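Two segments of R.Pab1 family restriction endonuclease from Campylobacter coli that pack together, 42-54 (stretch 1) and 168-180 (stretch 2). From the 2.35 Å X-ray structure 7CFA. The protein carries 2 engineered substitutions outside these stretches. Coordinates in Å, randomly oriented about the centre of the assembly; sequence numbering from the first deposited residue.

Stretch 1 (42-54) NINVKHYVEWQIG
Stretch 2, residues 168-180: GMLYFCFPVHLLK

Residues 47-51 of the first stretch and 168-175 of the second form neighbouring antiparallel strands of one sheet. Their axes approach to 4.4 Å, and their N-to-C directions differ by 159°. Before its strand, stretch 1 makes a type I turn from N44 to H47. After its strand, stretch 2 makes a 3-10 segment at 176-178. Together the stretches bury 982 Å².

The register pairs Y48 with P175, V49 with F174, E50 with C173 and W51 with F172. The CA-CA distances are 4.1 Å for Y48-P175, 5.5 Å for V49-F174, 4.8 Å for E50-C173 and 4.8 Å for W51-F172. V49-F174 and W51-F172 are the hydrogen-bonded pairs. Strand residues of stretch 1 have phi from -77° to -124° and psi from 106° to 154°. F174 is more extended, at -168/155.

Five backbone hydrogen bonds join the stretches. V49 N donates to F174 O at 2.7 Å and is nearly linear at 175°. The return bond from F174 N to V49 O is weak, at 3.3 Å and 149°. W51 N donates to F172 O at 2.8 Å, and F172 N donates to W51 O at 2.6 Å. V176 N donates to H47 O at 2.9 Å, so hydrogen bonding reaches one residue past P175, whose ring nitrogen carries no hydrogen. CA-H...O contacts supplement these bonds. The shortest runs from C173 CA to V49 O at 3.1 Å.

The side chains of V49, W51, F172 and F174 share one face of the sheet. V49 (chi1 t) lies over a face of the F174 ring, with CB 4.0 Å from the ring centroid, a CH-pi contact. F174 takes chi1 p and chi2 88°, and its ring end comes nearer to stretch 1. W51 and F172 both have chi1 t. W51 CE3 meets F172 CD2 at 3.7 Å and F174 CE2 at 4.2 Å; the latter atom lies at the edge of the indole.

Y48 (chi1 m, chi2 68°) and P175 make a second CH-pi contact. P175 CG is 4.2 Å from the Y48 ring centroid and 26° off the ring normal. The side chains of this bridge pair nevertheless diverge.

Aliphatic contacts extend the packing at both ends. V176 (chi1 t) places CG2 3.7 Å from V49 CG2, and its CB is 3.9 Å from I43 CG2. L179 CD1 is 3.8 Å from V49 CG2. I53 CG2 lies 3.9 Å from both L170 CD2 and F172 CB.

E50 and C173 share the other face. E50 is t, t at chi1 and chi2, and its CG is 4.0 Å from C173 SG and 3.8 Å from Y171 CD2. Both E50 carboxylate oxygens bond elsewhere in the structure. Q52 CB approaches Y171 CE2 at 3.6 Å.

Within the turn, N44 N donates to H47 ND1 at 3.0 Å, and K46 N to N44 OD1 at 2.9 Å. The first bond makes ND1 an acceptor. V45 CA lies 4.0 Å from H177 CD2.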

ATOM      1  N   ASN A  42       7.544  24.443  -8.658  1.00110.72           N
ATOM      2  CA  ASN A  42       8.339  24.372  -9.877  1.00107.59           C
ATOM      3  C   ASN A  42       8.950  22.989 -10.059  1.00103.34           C
ATOM      4  O   ASN A  42       9.380  22.349  -9.092  1.00110.69           O
ATOM      5  CB  ASN A  42       9.446  25.426  -9.855  1.00107.63           C
ATOM      6  CG  ASN A  42       8.909  26.837  -9.960  1.00108.16           C
ATOM      7  OD1 ASN A  42       7.954  27.099 -10.691  1.00105.57           O
ATOM      8  ND2 ASN A  42       9.522  27.758  -9.225  1.00114.34           N
ATOM      9  N   ILE A  43       9.002  22.543 -11.312  1.00 89.47           N
ATOM     10  CA  ILE A  43       9.552  21.245 -11.673  1.00 79.58           C
ATOM     11  C   ILE A  43      11.054  21.378 -11.875  1.00 83.28           C
ATOM     12  O   ILE A  43      11.517  22.282 -12.581  1.00 82.20           O
ATOM     13  CB  ILE A  43       8.870  20.711 -12.941  1.00 72.15           C
ATOM     14  CG1 ILE A  43       7.391  20.422 -12.666  1.00 74.93           C
ATOM     15  CG2 ILE A  43       9.593  19.475 -13.462  1.00 63.77           C
ATOM     16  CD1 ILE A  43       7.162  19.334 -11.640  1.00 77.04           C
ATOM     17  N   ASN A  44      11.815  20.481 -11.259  1.00 84.44           N
ATOM     18  CA  ASN A  44      13.262  20.419 -11.422  1.00 86.48           C
ATOM     19  C   ASN A  44      13.647  19.070 -12.033  1.00 82.73           C
ATOM     20  O   ASN A  44      12.791  18.277 -12.434  1.00 85.26           O
ATOM     21  CB  ASN A  44      13.961  20.666 -10.083  1.00 93.66           C
ATOM     22  CG  ASN A  44      13.465  19.741  -8.992  1.00 94.49           C
ATOM     23  OD1 ASN A  44      13.744  18.544  -9.004  1.00 84.87           O
ATOM     24  ND2 ASN A  44      12.727  20.296  -8.037  1.00 99.75           N
ATOM     25  N   VAL A  45      14.955  18.810 -12.092  1.00 84.83           N
ATOM     26  CA  VAL A  45      15.449  17.600 -12.743  1.00 82.03           C
ATOM     27  C   VAL A  45      15.120  16.339 -11.953  1.00 79.14           C
ATOM     28  O   VAL A  45      15.176  15.234 -12.508  1.00 76.21           O
ATOM     29  CB  VAL A  45      16.967  17.703 -12.972  1.00 86.23           C
ATOM     30  CG1 VAL A  45      17.277  18.850 -13.916  1.00 94.22           C
ATOM     31  CG2 VAL A  45      17.685  17.891 -11.646  1.00 84.75           C
ATOM     32  N   LYS A  46      14.784  16.467 -10.673  1.00 87.63           N
ATOM     33  CA  LYS A  46      14.478  15.311  -9.844  1.00 91.86           C
ATOM     34  C   LYS A  46      13.015  14.895  -9.913  1.00 87.64           C
ATOM     35  O   LYS A  46      12.662  13.836  -9.381  1.00 85.21           O
ATOM     36  CB  LYS A  46      14.868  15.587  -8.387  1.00 95.75           C
ATOM     37  CG  LYS A  46      16.366  15.751  -8.173  1.00102.71           C
ATOM     38  CD  LYS A  46      16.688  16.050  -6.718  1.00108.24           C
ATOM     39  CE  LYS A  46      18.184  16.228  -6.514  1.00112.60           C
ATOM     40  NZ  LYS A  46      18.518  16.548  -5.098  1.00118.37           N
ATOM     41  N   HIS A  47      12.160  15.687 -10.553  1.00 82.39           N
ATOM     42  CA  HIS A  47      10.756  15.325 -10.692  1.00 73.60           C
ATOM     43  C   HIS A  47      10.591  14.274 -11.783  1.00 66.51           C
ATOM     44  O   HIS A  47      11.041  14.462 -12.917  1.00 72.07           O
ATOM     45  CB  HIS A  47       9.907  16.555 -11.002  1.00 63.79           C
ATOM     46  CG  HIS A  47       9.618  17.406  -9.805  1.00 77.05           C
ATOM     47  ND1 HIS A  47      10.397  18.486  -9.452  1.00 81.60           N
ATOM     48  CD2 HIS A  47       8.637  17.330  -8.874  1.00 79.30           C
ATOM     49  CE1 HIS A  47       9.906  19.043  -8.360  1.00 82.37           C
ATOM     50  NE2 HIS A  47       8.839  18.360  -7.988  1.00 80.99           N
ATOM     51  N   TYR A  48       9.943  13.167 -11.433  1.00 66.71           N
ATOM     52  CA  TYR A  48       9.724  12.055 -12.343  1.00 66.70           C
ATOM     53  C   TYR A  48       8.233  11.800 -12.515  1.00 56.82           C
ATOM     54  O   TYR A  48       7.423  12.125 -11.642  1.00 62.09           O
ATOM     55  CB  TYR A  48      10.399  10.775 -11.833  1.00 72.66           C
ATOM     56  CG  TYR A  48      11.854  10.633 -12.220  1.00 91.79           C
ATOM     57  CD1 TYR A  48      12.822  11.477 -11.688  1.00100.09           C
ATOM     58  CD2 TYR A  48      12.262   9.642 -13.105  1.00 88.91           C
ATOM     59  CE1 TYR A  48      14.154  11.344 -12.037  1.00101.72           C
ATOM     60  CE2 TYR A  48      13.590   9.502 -13.458  1.00 93.48           C
ATOM     61  CZ  TYR A  48      14.531  10.355 -12.922  1.00101.57           C
ATOM     62  OH  TYR A  48      15.855  10.219 -13.272  1.00104.96           O
ATOM     63  N   VAL A  49       7.881  11.218 -13.653  1.00 56.35           N
ATOM     64  CA  VAL A  49       6.533  10.718 -13.891  1.00 56.19           C
ATOM     65  C   VAL A  49       6.499   9.248 -13.502  1.00 57.30           C
ATOM     66  O   VAL A  49       7.374   8.473 -13.902  1.00 60.12           O
ATOM     67  CB  VAL A  49       6.124  10.907 -15.361  1.00 57.69           C
ATOM     68  CG1 VAL A  49       4.753  10.290 -15.617  1.00 55.50           C
ATOM     69  CG2 VAL A  49       6.131  12.380 -15.732  1.00 60.59           C
ATOM     70  N   GLU A  50       5.505   8.864 -12.709  1.00 50.10           N
ATOM     71  CA  GLU A  50       5.283   7.468 -12.353  1.00 46.95           C
ATOM     72  C   GLU A  50       4.027   6.989 -13.064  1.00 44.96           C
ATOM     73  O   GLU A  50       2.934   7.506 -12.813  1.00 48.15           O
ATOM     74  CB  GLU A  50       5.149   7.291 -10.843  1.00 54.51           C
ATOM     75  CG  GLU A  50       5.319   5.850 -10.391  1.00 49.06           C
ATOM     76  CD  GLU A  50       5.097   5.669  -8.905  1.00 52.65           C
ATOM     77  OE1 GLU A  50       3.949   5.850  -8.449  1.00 53.33           O
ATOM     78  OE2 GLU A  50       6.074   5.356  -8.192  1.00 55.70           O
ATOM     79  N   TRP A  51       4.185   6.002 -13.943  1.00 42.93           N
ATOM     80  CA  TRP A  51       3.111   5.532 -14.819  1.00 45.64           C
ATOM     81  C   TRP A  51       2.916   4.034 -14.595  1.00 44.29           C
ATOM     82  O   TRP A  51       3.734   3.222 -15.043  1.00 41.27           O
ATOM     83  CB  TRP A  51       3.442   5.843 -16.279  1.00 39.72           C
ATOM     84  CG  TRP A  51       2.385   5.472 -17.284  1.00 46.45           C
ATOM     85  CD1 TRP A  51       1.138   4.972 -17.032  1.00 47.60           C
ATOM     86  CD2 TRP A  51       2.494   5.578 -18.709  1.00 45.83           C
ATOM     87  NE1 TRP A  51       0.466   4.760 -18.215  1.00 46.77           N
ATOM     88  CE2 TRP A  51       1.277   5.124 -19.259  1.00 45.51           C
ATOM     89  CE3 TRP A  51       3.503   6.012 -19.574  1.00 43.08           C
ATOM     90  CZ2 TRP A  51       1.045   5.094 -20.632  1.00 48.80           C
ATOM     91  CZ3 TRP A  51       3.269   5.980 -20.937  1.00 42.51           C
ATOM     92  CH2 TRP A  51       2.052   5.523 -21.452  1.00 49.92           C
ATOM     93  N   GLN A  52       1.836   3.668 -13.901  1.00 39.98           N
ATOM     94  CA  GLN A  52       1.466   2.264 -13.729  1.00 39.16           C
ATOM     95  C   GLN A  52       0.820   1.793 -15.029  1.00 41.14           C
ATOM     96  O   GLN A  52      -0.404   1.753 -15.185  1.00 46.48           O
ATOM     97  CB  GLN A  52       0.538   2.078 -12.535  1.00 41.40           C
ATOM     98  CG  GLN A  52       0.245   0.618 -12.216  1.00 51.27           C
ATOM     99  CD  GLN A  52      -0.670   0.446 -11.020  1.00 70.62           C
ATOM    100  OE1 GLN A  52      -1.194   1.418 -10.477  1.00 80.36           O
ATOM    101  NE2 GLN A  52      -0.865  -0.799 -10.602  1.00 76.96           N
ATOM    102  N   ILE A  53       1.671   1.424 -15.977  1.00 39.31           N
ATOM    103  CA  ILE A  53       1.244   1.164 -17.346  1.00 44.81           C
ATOM    104  C   ILE A  53       0.774  -0.278 -17.477  1.00 44.20           C
ATOM    105  O   ILE A  53       1.312  -1.191 -16.837  1.00 46.92           O
ATOM    106  CB  ILE A  53       2.391   1.479 -18.325  1.00 47.84           C
ATOM    107  CG1 ILE A  53       1.926   1.350 -19.776  1.00 44.63           C
ATOM    108  CG2 ILE A  53       3.588   0.574 -18.058  1.00 40.44           C
ATOM    109  CD1 ILE A  53       2.981   1.744 -20.780  1.00 47.21           C
ATOM    110  N   GLY A  54      -0.250  -0.488 -18.306  1.00 42.97           N
ATOM    111  CA  GLY A  54      -0.737  -1.805 -18.633  1.00 48.61           C
ATOM    112  C   GLY A  54      -0.441  -2.177 -20.078  1.00 49.46           C
ATOM    113  O   GLY A  54       0.093  -1.396 -20.863  1.00 47.39           O
ATOM    114  N   GLY A 168       3.287  -8.667  -8.687  1.00 54.65           N
ATOM    115  CA  GLY A 168       4.141  -7.562  -9.094  1.00 50.28           C
ATOM    116  C   GLY A 168       3.337  -6.489  -9.810  1.00 51.21           C
ATOM    117  O   GLY A 168       2.497  -6.791 -10.660  1.00 54.54           O
ATOM    118  N   MET A 169       3.597  -5.238  -9.438  1.00 53.43           N
ATOM    119  CA  MET A 169       3.026  -4.070 -10.098  1.00 52.22           C
ATOM    120  C   MET A 169       4.157  -3.306 -10.769  1.00 41.83           C
ATOM    121  O   MET A 169       5.099  -2.872 -10.098  1.00 41.31           O
ATOM    122  CB  MET A 169       2.287  -3.174  -9.103  1.00 59.53           C
ATOM    123  CG  MET A 169       0.884  -3.644  -8.748  1.00 82.00           C
ATOM    124  SD  MET A 169       0.850  -5.198  -7.834  1.00100.98           S
ATOM    125  CE  MET A 169       1.728  -4.734  -6.344  1.00 98.02           C
ATOM    126  N   LEU A 170       4.065  -3.147 -12.085  1.00 44.63           N
ATOM    127  CA  LEU A 170       5.112  -2.489 -12.854  1.00 38.00           C
ATOM    128  C   LEU A 170       4.785  -1.011 -13.008  1.00 41.19           C
ATOM    129  O   LEU A 170       3.656  -0.649 -13.353  1.00 37.32           O
ATOM    130  CB  LEU A 170       5.267  -3.150 -14.226  1.00 39.33           C
ATOM    131  CG  LEU A 170       6.472  -2.759 -15.090  1.00 44.95           C
ATOM    132  CD1 LEU A 170       6.927  -3.947 -15.922  1.00 48.56           C
ATOM    133  CD2 LEU A 170       6.144  -1.581 -15.996  1.00 38.50           C
ATOM    134  N   TYR A 171       5.776  -0.162 -12.749  1.00 39.49           N
ATOM    135  CA  TYR A 171       5.648   1.278 -12.906  1.00 43.59           C
ATOM    136  C   TYR A 171       6.692   1.759 -13.900  1.00 44.59           C
ATOM    137  O   TYR A 171       7.860   1.367 -13.816  1.00 40.25           O
ATOM    138  CB  TYR A 171       5.808   1.999 -11.565  1.00 40.06           C
ATOM    139  CG  TYR A 171       4.707   1.689 -10.578  1.00 41.99           C
ATOM    140  CD1 TYR A 171       4.785   0.576  -9.749  1.00 46.10           C
ATOM    141  CD2 TYR A 171       3.586   2.503 -10.480  1.00 41.20           C
ATOM    142  CE1 TYR A 171       3.778   0.285  -8.847  1.00 48.81           C
ATOM    143  CE2 TYR A 171       2.573   2.221  -9.579  1.00 46.68           C
ATOM    144  CZ  TYR A 171       2.675   1.111  -8.766  1.00 55.25           C
ATOM    145  OH  TYR A 171       1.673   0.824  -7.869  1.00 57.28           O
ATOM    146  N   PHE A 172       6.268   2.594 -14.842  1.00 43.79           N
ATOM    147  CA  PHE A 172       7.143   3.153 -15.863  1.00 39.71           C
ATOM    148  C   PHE A 172       7.475   4.589 -15.473  1.00 40.45           C
ATOM    149  O   PHE A 172       6.569   5.407 -15.280  1.00 38.61           O
ATOM    150  CB  PHE A 172       6.468   3.087 -17.232  1.00 42.31           C
ATOM    151  CG  PHE A 172       7.329   3.560 -18.365  1.00 42.33           C
ATOM    152  CD1 PHE A 172       8.668   3.211 -18.434  1.00 38.54           C
ATOM    153  CD2 PHE A 172       6.790   4.338 -19.378  1.00 37.15           C
ATOM    154  CE1 PHE A 172       9.456   3.640 -19.486  1.00 42.08           C
ATOM    155  CE2 PHE A 172       7.571   4.768 -20.430  1.00 39.67           C
ATOM    156  CZ  PHE A 172       8.905   4.418 -20.486  1.00 45.20           C
ATOM    157  N   CYS A 173       8.766   4.891 -15.346  1.00 37.40           N
ATOM    158  CA  CYS A 173       9.210   6.162 -14.795  1.00 42.86           C
ATOM    159  C   CYS A 173      10.192   6.858 -15.727  1.00 51.04           C
ATOM    160  O   CYS A 173      11.001   6.213 -16.403  1.00 52.41           O
ATOM    161  CB  CYS A 173       9.857   5.969 -13.418  1.00 49.33           C
ATOM    162  SG  CYS A 173       8.811   5.100 -12.225  1.00 49.75           S
ATOM    163  N   PHE A 174      10.123   8.184 -15.737  1.00 52.47           N
ATOM    164  CA  PHE A 174      10.991   9.028 -16.550  1.00 56.74           C
ATOM    165  C   PHE A 174      10.837  10.473 -16.076  1.00 57.19           C
ATOM    166  O   PHE A 174       9.797  10.834 -15.515  1.00 53.13           O
ATOM    167  CB  PHE A 174      10.653   8.909 -18.044  1.00 55.33           C
ATOM    168  CG  PHE A 174       9.200   9.105 -18.353  1.00 53.48           C
ATOM    169  CD1 PHE A 174       8.692  10.373 -18.591  1.00 49.50           C
ATOM    170  CD2 PHE A 174       8.340   8.022 -18.409  1.00 51.54           C
ATOM    171  CE1 PHE A 174       7.353  10.553 -18.875  1.00 52.30           C
ATOM    172  CE2 PHE A 174       7.001   8.197 -18.692  1.00 54.84           C
ATOM    173  CZ  PHE A 174       6.507   9.464 -18.926  1.00 53.22           C
ATOM    174  N   PRO A 175      11.854  11.309 -16.294  1.00 52.66           N
ATOM    175  CA  PRO A 175      11.791  12.693 -15.808  1.00 54.95           C
ATOM    176  C   PRO A 175      10.677  13.489 -16.472  1.00 52.96           C
ATOM    177  O   PRO A 175      10.322  13.263 -17.631  1.00 56.53           O
ATOM    178  CB  PRO A 175      13.168  13.260 -16.172  1.00 58.10           C
ATOM    179  CG  PRO A 175      14.048  12.068 -16.328  1.00 55.19           C
ATOM    180  CD  PRO A 175      13.169  10.993 -16.879  1.00 53.28           C
ATOM    181  N   VAL A 176      10.130  14.441 -15.711  1.00 54.01           N
ATOM    182  CA  VAL A 176       9.062  15.296 -16.220  1.00 56.79           C
ATOM    183  C   VAL A 176       9.575  16.215 -17.321  1.00 59.65           C
ATOM    184  O   VAL A 176       8.837  16.546 -18.258  1.00 64.28           O
ATOM    185  CB  VAL A 176       8.433  16.098 -15.065  1.00 62.40           C
ATOM    186  CG1 VAL A 176       7.319  17.005 -15.576  1.00 62.80           C
ATOM    187  CG2 VAL A 176       7.908  15.159 -13.992  1.00 58.79           C
ATOM    188  N   HIS A 177      10.839  16.638 -17.243  1.00 60.78           N
ATOM    189  CA  HIS A 177      11.361  17.554 -18.249  1.00 68.22           C
ATOM    190  C   HIS A 177      11.523  16.904 -19.619  1.00 66.96           C
ATOM    191  O   HIS A 177      11.825  17.612 -20.585  1.00 75.52           O
ATOM    192  CB  HIS A 177      12.694  18.154 -17.787  1.00 66.34           C
ATOM    193  CG  HIS A 177      13.781  17.145 -17.581  1.00 64.57           C
ATOM    194  ND1 HIS A 177      14.497  16.598 -18.624  1.00 68.00           N
ATOM    195  CD2 HIS A 177      14.285  16.596 -16.451  1.00 64.72           C
ATOM    196  CE1 HIS A 177      15.389  15.748 -18.145  1.00 65.48           C
ATOM    197  NE2 HIS A 177      15.282  15.729 -16.829  1.00 61.90           N
ATOM    198  N   LEU A 178      11.328  15.588 -19.731  1.00 62.59           N
ATOM    199  CA  LEU A 178      11.310  14.946 -21.040  1.00 61.87           C
ATOM    200  C   LEU A 178      10.005  15.180 -21.785  1.00 57.61           C
ATOM    201  O   LEU A 178       9.955  14.970 -23.000  1.00 59.81           O
ATOM    202  CB  LEU A 178      11.540  13.439 -20.904  1.00 69.70           C
ATOM    203  CG  LEU A 178      12.912  12.951 -20.442  1.00 82.72           C
ATOM    204  CD1 LEU A 178      12.942  11.433 -20.472  1.00 85.41           C
ATOM    205  CD2 LEU A 178      14.015  13.529 -21.312  1.00 82.68           C
ATOM    206  N   LEU A 179       8.956  15.604 -21.089  1.00 61.40           N
ATOM    207  CA  LEU A 179       7.648  15.761 -21.703  1.00 62.35           C
ATOM    208  C   LEU A 179       7.561  17.070 -22.478  1.00 65.74           C
ATOM    209  O   LEU A 179       8.183  18.073 -22.121  1.00 62.89           O
ATOM    210  CB  LEU A 179       6.549  15.718 -20.639  1.00 55.76           C
ATOM    211  CG  LEU A 179       6.416  14.431 -19.823  1.00 53.62           C
ATOM    212  CD1 LEU A 179       5.451  14.636 -18.668  1.00 55.64           C
ATOM    213  CD2 LEU A 179       5.955  13.285 -20.707  1.00 49.12           C
ATOM    214  N   LYS A 180       6.777  17.046 -23.549  1.00 63.85           N
ATOM    215  CA  LYS A 180       6.458  18.243 -24.310  1.00 71.72           C
ATOM    216  C   LYS A 180       5.091  18.766 -23.888  1.00 77.38           C
ATOM    217  O   LYS A 180       4.207  17.998 -23.497  1.00 71.22           O
ATOM    218  CB  LYS A 180       6.466  17.961 -25.813  1.00 69.84           C
ATOM    219  CG  LYS A 180       7.788  17.434 -26.345  1.00 69.86           C
ATOM    220  CD  LYS A 180       7.733  17.211 -27.850  1.00 71.20           C
ATOM    221  CE  LYS A 180       6.727  16.133 -28.216  1.00 65.73           C
ATOM    222  NZ  LYS A 180       6.703  15.866 -29.681  1.00 61.69           N
TER